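Local coordinates for putative methyl-accepting chemotaxis protein (Salmonella enterica subsp. enterica serovar Typhimurium str. LT2, PDB 6DB1) that probably senses chemical ligands through its N-terminal domain, here crystallised alone, to direct chemotactic signalling, at the interface of chains A and B. Coordinates in Å, arbitrary orientation; residue numbers count along the deposited sequence, not the author numbering. Chains: chain A/B, Putative methyl-accepting chemotaxis protein.

The interface of chains A and B. Residues chain A 28, 32, 132-133; chain B 32-33, 36.
B:Arg33 reaches across to chain A and lays its bent side chain between A:Glu133 on one flank and A:Asn28 on the other, with the methyl CB of A:Ala132 over the guanidinium face on the chain A side, a worked example of how an arginine can bridge two helices of the neighbouring chain. Bends at chi2 and chi3 (65°) fold the chain so that CD faces A:Glu133 and NH1 turns toward A:Asn28. That methylene CD packs against the carboxylate carbon CD of A:Glu133 at 3.8 Å, the two side chains running antiparallel alongside each other. The salt bridge is long, 3.9 Å from B:Arg33 NE to A:Glu133 OE2; OE2 lies at the guanidinium edge, in its plane, although the carboxylate itself is turned steeply against it. A water closes the gap: NE and NH1 of B:Arg33 both bond to it, NE at 3.0 Å, and it lies 3.2 Å from A:Glu133 OE2. Beyond, B:Arg33 NH1 and A:Asn28 ND2 lie 3.3 Å apart as two N-H groups, a contact and not a hydrogen bond, their planes 26° apart.

With CG anti to the backbone N (chi1 -152°), A:Asn28 sets CB over the B:Phe32 face near its rim and OD1 over a face of A:Phe32, also toward the rim. B:Phe32 takes A:Phe32 at its edge, CE2 approaching B:Phe32 CD1 to 3.7 Å, while A:Phe32 CZ faces B:Thr36 OG1, in the ring plane 3.7 Å away. That hydroxyl is held by a 2.8 Å bond from B:Thr36 OG1 to B:Phe32 O, one turn back.

Helix 13-46 of chain B thus packs on helices 13-46 and 110-144 of chain A, pairing two four-helix bundles, plausibly as in chemoreceptor sensor domains; the interface as a whole is not an exact two-fold, and the structure alone does not show that this is the biological dimer.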
# COMPACT_ATOMS: atom_id res chain seq x y z
N ASN A 28 -2.30 4.22 -1.66
CA ASN A 28 -0.85 3.94 -1.64
C ASN A 28 -0.50 2.97 -2.78
O ASN A 28 0.49 3.14 -3.49
CB ASN A 28 -0.47 3.37 -0.28
CG ASN A 28 0.96 3.65 0.12
OD1 ASN A 28 1.82 3.85 -0.73
ND2 ASN A 28 1.21 3.67 1.41
N PHE A 32 1.98 3.73 -5.94
CA PHE A 32 3.13 2.92 -6.33
C PHE A 32 2.93 2.44 -7.77
O PHE A 32 3.88 2.44 -8.55
CB PHE A 32 3.42 1.75 -5.39
CG PHE A 32 3.85 2.14 -4.00
CD1 PHE A 32 4.65 3.26 -3.79
CD2 PHE A 32 3.58 1.32 -2.92
CE1 PHE A 32 5.07 3.61 -2.52
CE2 PHE A 32 4.00 1.67 -1.64
CZ PHE A 32 4.74 2.81 -1.44
N ALA A 132 0.97 8.24 6.66
CA ALA A 132 0.28 6.97 6.60
C ALA A 132 0.69 6.10 7.80
O ALA A 132 -0.14 5.38 8.33
CB ALA A 132 0.55 6.27 5.28
N GLU A 133 1.96 6.19 8.21
CA GLU A 133 2.45 5.44 9.38
C GLU A 133 1.75 5.93 10.64
O GLU A 133 1.34 5.15 11.49
CB GLU A 133 3.96 5.63 9.57
CG GLU A 133 4.81 5.01 8.47
CD GLU A 133 5.59 3.77 8.84
OE1 GLU A 133 5.48 3.32 10.00
OE2 GLU A 133 6.30 3.23 7.96
N PHE B 32 2.19 -2.42 3.02
CA PHE B 32 2.64 -1.11 2.55
C PHE B 32 3.65 -0.53 3.54
O PHE B 32 4.57 0.11 3.10
CB PHE B 32 1.45 -0.18 2.26
CG PHE B 32 0.69 -0.60 1.04
CD1 PHE B 32 1.21 -0.38 -0.23
CD2 PHE B 32 -0.52 -1.27 1.14
CE1 PHE B 32 0.55 -0.82 -1.36
CE2 PHE B 32 -1.20 -1.69 0.01
CZ PHE B 32 -0.66 -1.48 -1.24
N ARG B 33 3.48 -0.73 4.83
CA ARG B 33 4.45 -0.20 5.78
C ARG B 33 5.82 -0.84 5.49
O ARG B 33 6.85 -0.16 5.50
CB ARG B 33 4.06 -0.51 7.24
CG ARG B 33 2.71 0.04 7.70
CD ARG B 33 2.62 1.55 7.83
NE ARG B 33 2.76 2.27 6.57
CZ ARG B 33 1.76 2.47 5.70
NH1 ARG B 33 1.98 3.12 4.57
NH2 ARG B 33 0.56 1.99 5.97
N THR B 36 7.41 0.43 2.18
CA THR B 36 7.89 1.81 2.39
C THR B 36 9.13 1.86 3.31
O THR B 36 10.06 2.63 3.05
CB THR B 36 6.79 2.69 2.99
OG1 THR B 36 5.64 2.58 2.16
CG2 THR B 36 7.22 4.14 3.10
O HOH W 1 4.64 4.28 5.47